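Local coordinates for metallocarboxypeptidase (Trypanosoma cruzi, PDB 3DWC), which probably releases amino acids one at a time from the C-terminus of peptides, with broad specificity except for proline, as a metal-dependent M32 carboxypeptidase, at residues E100-E103 and R104-L108; A379-V382 and P383-W386; L399-D402 and K403-C406; V410-G414 and G415-Y419. One frame throughout, in Å; residues are numbered along the deposited sequence.

Interaction 1 (E100-E103 and R104-L108)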
loop_
_atom_site.group_PDB
_atom_site.type_symbol
_atom_site.label_atom_id
_atom_site.label_comp_id
_atom_site.label_asym_id
_atom_site.label_seq_id
_atom_site.Cartn_x
_atom_site.Cartn_y
_atom_site.Cartn_z
ATOM N N GLU B 100 5.205 -17.336 -25.450
ATOM C CA GLU B 100 4.079 -18.165 -25.883
ATOM C C GLU B 100 3.705 -19.176 -24.795
ATOM O O GLU B 100 2.538 -19.320 -24.444
ATOM C CB GLU B 100 4.436 -18.856 -27.214
ATOM C CG GLU B 100 3.400 -19.836 -27.765
ATOM C CD GLU B 100 3.415 -21.183 -27.044
ATOM O OE1 GLU B 100 2.316 -21.703 -26.737
ATOM O OE2 GLU B 100 4.521 -21.709 -26.773
ATOM N N PHE B 101 4.706 -19.863 -24.254
ATOM C CA PHE B 101 4.487 -20.761 -23.119
ATOM C C PHE B 101 3.964 -19.999 -21.908
ATOM O O PHE B 101 3.000 -20.411 -21.285
ATOM C CB PHE B 101 5.780 -21.477 -22.739
ATOM C CG PHE B 101 5.607 -22.462 -21.639
ATOM C CD1 PHE B 101 5.386 -23.795 -21.920
ATOM C CD2 PHE B 101 5.641 -22.056 -20.314
ATOM C CE1 PHE B 101 5.219 -24.711 -20.901
ATOM C CE2 PHE B 101 5.461 -22.969 -19.295
ATOM C CZ PHE B 101 5.253 -24.299 -19.595
ATOM N N VAL B 102 4.621 -18.884 -21.594
ATOM C CA VAL B 102 4.258 -18.057 -20.444
ATOM C C VAL B 102 2.780 -17.645 -20.446
ATOM O O VAL B 102 2.093 -17.858 -19.456
ATOM C CB VAL B 102 5.197 -16.815 -20.325
ATOM C CG1 VAL B 102 4.630 -15.761 -19.379
ATOM C CG2 VAL B 102 6.572 -17.245 -19.868
ATOM N N GLU B 103 2.297 -17.073 -21.555
ATOM C CA GLU B 103 0.886 -16.661 -21.661
ATOM C C GLU B 103 -0.065 -17.846 -21.574
ATOM O O GLU B 103 -1.123 -17.753 -20.954
ATOM C CB GLU B 103 0.618 -15.861 -22.949
ATOM C CG GLU B 103 0.423 -14.358 -22.712
ATOM C CD GLU B 103 -0.961 -14.024 -22.135
ATOM O OE1 GLU B 103 -1.073 -13.827 -20.905
ATOM O OE2 GLU B 103 -1.941 -13.965 -22.912
ATOM N N ARG B 104 0.324 -18.958 -22.189
ATOM C CA ARG B 104 -0.443 -20.201 -22.090
ATOM C C ARG B 104 -0.539 -20.716 -20.648
ATOM O O ARG B 104 -1.606 -21.165 -20.206
ATOM C CB ARG B 104 0.198 -21.280 -22.956
ATOM C CG ARG B 104 -0.715 -22.474 -23.218
ATOM C CD ARG B 104 0.071 -23.762 -23.438
ATOM N NE ARG B 104 1.284 -23.588 -24.239
ATOM C CZ ARG B 104 2.090 -24.589 -24.591
ATOM N NH1 ARG B 104 1.804 -25.837 -24.227
ATOM N NH2 ARG B 104 3.174 -24.352 -25.329
ATOM N N LYS B 105 0.581 -20.670 -19.922
ATOM C CA LYS B 105 0.586 -21.125 -18.534
ATOM C C LYS B 105 -0.361 -20.246 -17.746
ATOM O O LYS B 105 -1.239 -20.746 -17.052
ATOM C CB LYS B 105 1.991 -21.074 -17.919
ATOM C CG LYS B 105 2.001 -21.462 -16.433
ATOM C CD LYS B 105 3.395 -21.724 -15.886
ATOM C CE LYS B 105 3.314 -22.257 -14.438
ATOM N NZ LYS B 105 4.661 -22.333 -13.804
ATOM N N THR B 106 -0.179 -18.936 -17.894
ATOM C CA THR B 106 -0.979 -17.923 -17.196
ATOM C C THR B 106 -2.483 -18.090 -17.391
ATOM O O THR B 106 -3.248 -17.960 -16.433
ATOM C CB THR B 106 -0.585 -16.515 -17.669
ATOM O OG1 THR B 106 0.819 -16.324 -17.454
ATOM C CG2 THR B 106 -1.380 -15.438 -16.926
ATOM N N VAL B 107 -2.890 -18.379 -18.628
ATOM C CA VAL B 107 -4.301 -18.587 -18.959
ATOM C C VAL B 107 -4.810 -19.842 -18.295
ATOM O O VAL B 107 -5.876 -19.838 -17.684
ATOM C CB VAL B 107 -4.555 -18.698 -20.494
ATOM C CG1 VAL B 107 -5.944 -19.314 -20.775
ATOM C CG2 VAL B 107 -4.425 -17.325 -21.169
ATOM N N LEU B 108 -4.048 -20.921 -18.417
ATOM C CA LEU B 108 -4.443 -22.184 -17.803
ATOM C C LEU B 108 -4.479 -22.079 -16.271
ATOM O O LEU B 108 -5.399 -22.592 -15.644
ATOM C CB LEU B 108 -3.540 -23.333 -18.273
ATOM C CG LEU B 108 -3.788 -24.717 -17.658
ATOM C CD1 LEU B 108 -5.273 -25.101 -17.695
ATOM C CD2 LEU B 108 -2.895 -25.795 -18.326
#
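The carbonyl oxygen of Val102 takes two bonds from Thr106. The backbone N of Thr106 donates to Val102 O over 3.0 Å, almost straight at 170°. Thr106 OG1 gives Val102 O a second bond of 2.8 Å. The hydroxyl comes from above the carbonyl plane and not along a lone pair. It gets there because OG1 stands beside the backbone N of Thr106 (chi1 -57°), folded back over the preceding turn.

All of this lies near the start of helix 99-122, over about two turns, with backbone bonds from residue i+4 to residue i. The regular ladder includes Lys105 N to Phe101 O at 2.8 Å, as well as Arg104 N to Glu100 O and Val107 N to Glu103 O.

Glu100 and Arg104 add a salt bridge with the same spacing. Arg104 NH2 meets the syn lone pair of Glu100 OE1 at 3.1 Å. Two weak bonds accompany it, from NE to OE1 and from NH2 to OE2. The carboxylate and guanidinium planes are 36° apart, so the match is not flat. Arg104 NH1 forms a salt bridge with Glu141 of helix 125-147, its strongest polar partner, so two carboxylates share the guanidinium.

Phe101 CD1 sits over one face of that guanidinium, toward its rim, 4.1 Å from Arg104 NH2. The extended chain of Lys105 passes the far part of the same ring, with CD 4.2 Å from Phe101 CE2. Its NZ forms a salt bridge with Glu142. The Phe101 ring itself packs on Leu138 and Leu145 of helix 125-147.

Interaction 2 (A379-V382 and P383-W386)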
loop_
_atom_site.group_PDB
_atom_site.type_symbol
_atom_site.label_atom_id
_atom_site.label_comp_id
_atom_site.label_asym_id
_atom_site.label_seq_id
_atom_site.Cartn_x
_atom_site.Cartn_y
_atom_site.Cartn_z
ATOM N N ALA B 379 -2.386 -38.360 -14.085
ATOM C CA ALA B 379 -3.421 -37.625 -13.362
ATOM C C ALA B 379 -4.548 -38.555 -12.877
ATOM O O ALA B 379 -4.933 -38.522 -11.702
ATOM C CB ALA B 379 -3.973 -36.515 -14.230
ATOM N N GLU B 380 -5.032 -39.392 -13.793
ATOM C CA GLU B 380 -6.065 -40.412 -13.543
ATOM C C GLU B 380 -5.939 -41.125 -12.197
ATOM O O GLU B 380 -6.941 -41.404 -11.534
ATOM C CB GLU B 380 -5.991 -41.509 -14.639
ATOM C CG GLU B 380 -6.725 -41.240 -15.944
ATOM C CD GLU B 380 -6.010 -40.251 -16.895
ATOM O OE1 GLU B 380 -6.476 -40.149 -18.059
ATOM O OE2 GLU B 380 -5.015 -39.579 -16.491
ATOM N N GLU B 381 -4.697 -41.434 -11.828
ATOM C CA GLU B 381 -4.383 -42.339 -10.734
ATOM C C GLU B 381 -4.112 -41.634 -9.406
ATOM O O GLU B 381 -3.902 -42.302 -8.388
ATOM C CB GLU B 381 -3.157 -43.160 -11.129
ATOM C CG GLU B 381 -3.329 -43.879 -12.486
ATOM C CD GLU B 381 -2.097 -44.661 -12.922
ATOM O OE1 GLU B 381 -1.364 -44.171 -13.804
ATOM O OE2 GLU B 381 -1.857 -45.769 -12.393
ATOM N N VAL B 382 -4.112 -40.300 -9.417
ATOM C CA VAL B 382 -3.730 -39.517 -8.237
ATOM C C VAL B 382 -4.535 -39.893 -6.991
ATOM O O VAL B 382 -3.937 -40.176 -5.949
ATOM C CB VAL B 382 -3.773 -37.988 -8.496
ATOM C CG1 VAL B 382 -3.621 -37.184 -7.161
ATOM C CG2 VAL B 382 -2.691 -37.597 -9.498
ATOM N N PRO B 383 -5.874 -39.909 -7.087
ATOM C CA PRO B 383 -6.713 -40.285 -5.933
ATOM C C PRO B 383 -6.391 -41.636 -5.324
ATOM O O PRO B 383 -6.317 -41.764 -4.095
ATOM C CB PRO B 383 -8.124 -40.305 -6.524
ATOM C CG PRO B 383 -8.050 -39.316 -7.642
ATOM C CD PRO B 383 -6.712 -39.558 -8.254
ATOM N N ARG B 384 -6.208 -42.623 -6.186
ATOM C CA ARG B 384 -5.848 -43.966 -5.758
ATOM C C ARG B 384 -4.543 -43.954 -4.960
ATOM O O ARG B 384 -4.470 -44.477 -3.854
ATOM C CB ARG B 384 -5.729 -44.875 -6.986
ATOM C CG ARG B 384 -5.794 -46.373 -6.701
ATOM C CD ARG B 384 -4.453 -47.065 -6.928
ATOM N NE ARG B 384 -3.876 -46.720 -8.231
ATOM C CZ ARG B 384 -2.620 -46.973 -8.596
ATOM N NH1 ARG B 384 -1.785 -47.599 -7.774
ATOM N NH2 ARG B 384 -2.203 -46.601 -9.800
ATOM N N VAL B 385 -3.526 -43.324 -5.527
ATOM C CA VAL B 385 -2.195 -43.276 -4.937
ATOM C C VAL B 385 -2.144 -42.349 -3.703
ATOM O O VAL B 385 -1.395 -42.604 -2.782
ATOM C CB VAL B 385 -1.169 -42.796 -5.992
ATOM C CG1 VAL B 385 0.206 -42.635 -5.368
ATOM C CG2 VAL B 385 -1.119 -43.776 -7.195
ATOM N N TRP B 386 -2.941 -41.282 -3.706
ATOM C CA TRP B 386 -3.074 -40.385 -2.547
ATOM C C TRP B 386 -3.582 -41.157 -1.349
ATOM O O TRP B 386 -3.048 -41.029 -0.240
ATOM C CB TRP B 386 -4.070 -39.276 -2.848
ATOM C CG TRP B 386 -4.046 -38.190 -1.855
ATOM C CD1 TRP B 386 -4.625 -38.181 -0.628
ATOM C CD2 TRP B 386 -3.412 -36.933 -2.015
ATOM N NE1 TRP B 386 -4.384 -36.980 0.002
ATOM C CE2 TRP B 386 -3.636 -36.197 -0.833
ATOM C CE3 TRP B 386 -2.661 -36.350 -3.042
ATOM C CZ2 TRP B 386 -3.147 -34.919 -0.651
ATOM C CZ3 TRP B 386 -2.158 -35.048 -2.851
ATOM C CH2 TRP B 386 -2.420 -34.357 -1.676
#
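Val382, Glu381 and Pro383 carry this contact. Val382 CB is 3.3 Å from Pro383 CD, a close approach set largely by the peptide bond that joins the two residues. The two side chains cross at about a right angle. One branch of Val382, CG1, lies anti to the backbone N (chi1 170°), on the side of the carbonyl carbon. From there it meets the Trp386 indole one turn on, with CG1 4.3 Å from Trp386 CE3. The backbone follows the same path, since Trp386 N donates to Val382 O at 2.7 Å.

Glu381 works on the outer side. Its extended chain runs beside that of Arg384, both pointing the same way. Glu381 OE2 meets Arg384 NH2 at 2.7 Å in a short salt bridge, close to the guanidinium plane. The carboxylate is turned 35° from that plane. Its other oxygen, OE1, accepts from the backbone N of Glu378. Arg384 is bent at chi2 and chi3, which brings the guanidinium back over Val385 CG2, and its NH1 pairs with Glu388. Val385 N closes the turn on Glu381 O at 3.1 Å.

Pro383 also packs on Phe125 of helix 125-147, and Trp386 on Leu364 and Ile368 of helix 358-374. The arrangement is that of a helix start: proline has no N-H to give, and it fits well in the first turn of helix 382-394.

Interaction 3 (L399-D402 and K403-C406)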
loop_
_atom_site.group_PDB
_atom_site.type_symbol
_atom_site.label_atom_id
_atom_site.label_comp_id
_atom_site.label_asym_id
_atom_site.label_seq_id
_atom_site.Cartn_x
_atom_site.Cartn_y
_atom_site.Cartn_z
ATOM N N LEU B 399 -10.169 -42.568 0.105
ATOM C CA LEU B 399 -10.920 -43.086 -1.062
ATOM C C LEU B 399 -12.330 -42.525 -1.027
ATOM O O LEU B 399 -13.046 -42.696 -0.031
ATOM C CB LEU B 399 -10.947 -44.623 -1.112
ATOM C CG LEU B 399 -11.375 -45.249 -2.458
ATOM C CD1 LEU B 399 -10.518 -46.459 -2.808
ATOM C CD2 LEU B 399 -12.855 -45.642 -2.467
ATOM N N GLY B 400 -12.676 -41.783 -2.084
ATOM C CA GLY B 400 -14.010 -41.183 -2.234
ATOM C C GLY B 400 -14.107 -39.796 -1.639
ATOM O O GLY B 400 -15.116 -39.126 -1.806
ATOM N N ASN B 401 -13.051 -39.371 -0.947
ATOM C CA ASN B 401 -12.984 -38.055 -0.295
ATOM C C ASN B 401 -11.848 -37.224 -0.872
ATOM O O ASN B 401 -10.860 -36.926 -0.196
ATOM C CB ASN B 401 -12.793 -38.196 1.219
ATOM C CG ASN B 401 -12.990 -36.885 1.960
ATOM O OD1 ASN B 401 -13.094 -35.827 1.349
ATOM N ND2 ASN B 401 -13.048 -36.955 3.286
ATOM N N ASP B 402 -12.009 -36.821 -2.127
ATOM C CA ASP B 402 -10.967 -36.077 -2.822
ATOM C C ASP B 402 -10.855 -34.649 -2.309
ATOM O O ASP B 402 -9.757 -34.078 -2.275
ATOM C CB ASP B 402 -11.232 -36.141 -4.316
ATOM C CG ASP B 402 -11.262 -37.562 -4.808
ATOM O OD1 ASP B 402 -10.253 -38.283 -4.595
ATOM O OD2 ASP B 402 -12.300 -37.972 -5.371
ATOM N N LYS B 403 -11.982 -34.092 -1.869
ATOM C CA LYS B 403 -12.027 -32.789 -1.177
ATOM C C LYS B 403 -10.939 -32.598 -0.090
ATOM O O LYS B 403 -10.187 -31.594 -0.075
ATOM C CB LYS B 403 -13.424 -32.639 -0.550
ATOM C CG LYS B 403 -13.617 -31.390 0.327
ATOM C CD LYS B 403 -15.102 -31.009 0.388
ATOM C CE LYS B 403 -15.342 -29.684 1.041
ATOM N NZ LYS B 403 -16.765 -29.323 0.958
ATOM N N GLU B 404 -10.880 -33.563 0.826
ATOM C CA GLU B 404 -9.873 -33.589 1.894
ATOM C C GLU B 404 -8.721 -34.526 1.539
ATOM O O GLU B 404 -7.828 -34.748 2.352
ATOM C CB GLU B 404 -10.521 -34.028 3.215
ATOM C CG GLU B 404 -11.811 -33.272 3.561
ATOM C CD GLU B 404 -12.297 -33.573 4.971
ATOM O OE1 GLU B 404 -12.819 -34.664 5.196
ATOM O OE2 GLU B 404 -12.122 -32.723 5.869
ATOM N N GLY B 405 -8.756 -35.079 0.334
ATOM C CA GLY B 405 -7.679 -35.881 -0.233
ATOM C C GLY B 405 -6.894 -35.048 -1.225
ATOM O O GLY B 405 -6.411 -33.974 -0.878
ATOM N N CYS B 406 -6.794 -35.516 -2.471
ATOM C CA CYS B 406 -5.919 -34.884 -3.479
ATOM C C CYS B 406 -6.292 -33.466 -3.906
ATOM O O CYS B 406 -5.421 -32.728 -4.364
ATOM C CB CYS B 406 -5.726 -35.793 -4.717
ATOM S SG CYS B 406 -7.204 -36.220 -5.670
HETATM O O HOH W 1 -7.903 -38.086 -3.018
#
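Asn401 grips Glu404 with both ends of its amide. Asn401 OD1 accepts the backbone N of Glu404 at 3.2 Å, with the donor well above the carbonyl plane. Asn401 ND2 donates to Glu404 OE1 over 3.0 Å, at 159°. This bond lies in the amide plane and uses the anti lone pair of the carboxylate oxygen. Asn401 CG is anti to the backbone N (chi1 -169°), which carries the amide across to Glu404.

The turn belongs to the long loop between helices 382-394 and 421-441. Asn123, between helices 99-122 and 125-147, binds it from outside: its OD1 accepts from Lys403 N and its ND2 donates to Gly400 O. Lys403 NZ reaches Glu121 O.

Asp402 comes next. Its carbonyl O receives a weak bond from Gly405 N at 3.0 Å, and the backbone angles of Lys403 and Glu404 are close to those of a type I turn. The carboxylate faces Cys406 through a water. The water donates to Asp402 OD1 at 2.8 Å and accepts from Cys406 N at 2.9 Å. Asp402 OD1 also lies 3.8 Å from Cys406 SG, beside this bridge.

Interaction 4 (V410-G414 and G415-Y419)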
loop_
_atom_site.group_PDB
_atom_site.type_symbol
_atom_site.label_atom_id
_atom_site.label_comp_id
_atom_site.label_asym_id
_atom_site.label_seq_id
_atom_site.Cartn_x
_atom_site.Cartn_y
_atom_site.Cartn_z
ATOM N N VAL B 410 -4.246 -25.782 -3.064
ATOM C CA VAL B 410 -4.299 -24.874 -4.227
ATOM C C VAL B 410 -3.104 -24.989 -5.194
ATOM O O VAL B 410 -3.216 -24.682 -6.388
ATOM C CB VAL B 410 -4.362 -23.386 -3.743
ATOM C CG1 VAL B 410 -3.037 -22.950 -3.167
ATOM C CG2 VAL B 410 -4.831 -22.456 -4.893
ATOM N N HIS B 411 -1.984 -25.471 -4.667
ATOM C CA HIS B 411 -0.675 -25.401 -5.314
ATOM C C HIS B 411 -0.670 -25.772 -6.793
ATOM O O HIS B 411 -0.127 -25.032 -7.609
ATOM C CB HIS B 411 0.324 -26.268 -4.524
ATOM C CG HIS B 411 0.623 -25.722 -3.158
ATOM N ND1 HIS B 411 -0.342 -25.606 -2.177
ATOM C CD2 HIS B 411 1.762 -25.214 -2.623
ATOM C CE1 HIS B 411 0.188 -25.054 -1.099
ATOM N NE2 HIS B 411 1.465 -24.809 -1.341
ATOM N N TRP B 412 -1.258 -26.903 -7.147
ATOM C CA TRP B 412 -1.190 -27.342 -8.530
ATOM C C TRP B 412 -2.033 -26.454 -9.477
ATOM O O TRP B 412 -1.666 -26.261 -10.642
ATOM C CB TRP B 412 -1.595 -28.807 -8.650
ATOM C CG TRP B 412 -0.684 -29.756 -7.939
ATOM C CD1 TRP B 412 0.552 -29.477 -7.380
ATOM C CD2 TRP B 412 -0.905 -31.156 -7.742
ATOM N NE1 TRP B 412 1.085 -30.624 -6.833
ATOM C CE2 TRP B 412 0.214 -31.665 -7.038
ATOM C CE3 TRP B 412 -1.956 -32.029 -8.065
ATOM C CZ2 TRP B 412 0.318 -33.015 -6.665
ATOM C CZ3 TRP B 412 -1.850 -33.379 -7.693
ATOM C CH2 TRP B 412 -0.718 -33.853 -7.004
ATOM N N SER B 413 -3.144 -25.921 -8.969
ATOM C CA SER B 413 -3.940 -24.919 -9.697
ATOM C C SER B 413 -3.115 -23.716 -10.100
ATOM O O SER B 413 -3.239 -23.216 -11.233
ATOM C CB SER B 413 -5.083 -24.414 -8.834
ATOM O OG SER B 413 -5.885 -25.506 -8.462
ATOM N N GLY B 414 -2.272 -23.252 -9.172
ATOM C CA GLY B 414 -1.535 -22.009 -9.358
ATOM C C GLY B 414 -0.185 -22.265 -9.981
ATOM O O GLY B 414 0.712 -21.419 -9.888
ATOM N N GLY B 415 -0.020 -23.447 -10.572
ATOM C CA GLY B 415 1.195 -23.777 -11.291
ATOM C C GLY B 415 2.448 -23.864 -10.442
ATOM O O GLY B 415 3.514 -23.432 -10.883
ATOM N N MET B 416 2.311 -24.415 -9.233
ATOM C CA MET B 416 3.423 -24.635 -8.325
ATOM C C MET B 416 3.685 -26.126 -8.154
ATOM O O MET B 416 2.964 -26.830 -7.433
ATOM C CB MET B 416 3.128 -23.978 -6.984
ATOM C CG MET B 416 3.088 -22.446 -7.063
ATOM S SD MET B 416 2.805 -21.722 -5.442
ATOM C CE MET B 416 1.019 -21.838 -5.355
ATOM N N PHE B 417 4.703 -26.600 -8.870
ATOM C CA PHE B 417 5.113 -27.985 -8.863
ATOM C C PHE B 417 6.589 -27.970 -8.512
ATOM O O PHE B 417 7.345 -27.150 -9.063
ATOM C CB PHE B 417 4.910 -28.589 -10.258
ATOM C CG PHE B 417 4.301 -29.958 -10.246
ATOM C CD1 PHE B 417 2.980 -30.131 -9.899
ATOM C CD2 PHE B 417 5.048 -31.068 -10.568
ATOM C CE1 PHE B 417 2.413 -31.395 -9.878
ATOM C CE2 PHE B 417 4.477 -32.326 -10.556
ATOM C CZ PHE B 417 3.160 -32.480 -10.213
ATOM N N GLY B 418 7.002 -28.858 -7.609
ATOM C CA GLY B 418 8.351 -28.816 -7.047
ATOM C C GLY B 418 8.517 -27.857 -5.875
ATOM O O GLY B 418 9.629 -27.658 -5.379
ATOM N N TYR B 419 7.406 -27.279 -5.428
ATOM C CA TYR B 419 7.364 -26.396 -4.260
ATOM C C TYR B 419 7.273 -27.176 -2.939
ATOM O O TYR B 419 8.076 -26.985 -2.017
ATOM C CB TYR B 419 6.157 -25.455 -4.408
ATOM C CG TYR B 419 6.029 -24.389 -3.374
ATOM C CD1 TYR B 419 5.376 -24.634 -2.186
ATOM C CD2 TYR B 419 6.491 -23.127 -3.605
ATOM C CE1 TYR B 419 5.225 -23.646 -1.224
ATOM C CE2 TYR B 419 6.343 -22.112 -2.648
ATOM C CZ TYR B 419 5.726 -22.401 -1.462
ATOM O OH TYR B 419 5.558 -21.431 -0.534
#
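The rings of Trp412 and Phe417 meet obliquely, with planes 46° apart. Phe417 CE1 stands over one face of the indole, offset toward the rim, and is 3.4 Å from Trp412 NE1. The centroids of the indole five-membered ring and the Phe417 ring are 4.7 Å apart. Met416 O approaches the same indole at its edge, 3.6 Å from Trp412 CD1.

His411 and Tyr419 form a second oblique pair, with planes at 54°. Tyr419 CD1 lies in the plane of the imidazole, at its edge, 3.7 Å from His411 CD2. Met416 bends at chi3 (-84°) and brings CE within 3.9 Å of His411 CA. Its sulfur keeps an oblique position relative to the imidazole.

The backbone makes a Schellman motif. Met416 N donates to His411 O at 3.0 Å, and Gly415 N to Trp412 O at 3.3 Å, the latter closing a type I turn. Gly415 has the positive phi that this motif requires. The reversal brings the side chains after it alongside those before it.

Glu369 of helix 358-374 accepts from Trp412 NE1 and from Gly418 N. Phe417 stacks on Phe139 of helix 125-147. Tyr419 meets Tyr162 of helix 154-162 edge-to-face, and Val410 and Ser413 pack on Trp116 of helix 99-122.

Interactions 2 and 3 are the closest pair, with centres 10 Å apart. The loop of interaction 3 covers the helix start of interaction 2: Val382 CG1 and Trp386 CE3 each lie 3.5 Å from Cys406 CB. Interaction 4 follows interaction 3 along the same loop and touches interaction 2 where Val382 CG1 meets Trp412 CZ3. It also joins interaction 1, through a weak bond of 3.3 Å from Lys105 NZ to Gly415 O. Interaction 4 leads toward the active site. The Tyr419 side chain is about 7 Å from the cobalt bound by His267, His271 and Glu298, and about 10 Å from the side chain of Glu268, the predicted proton donor/acceptor.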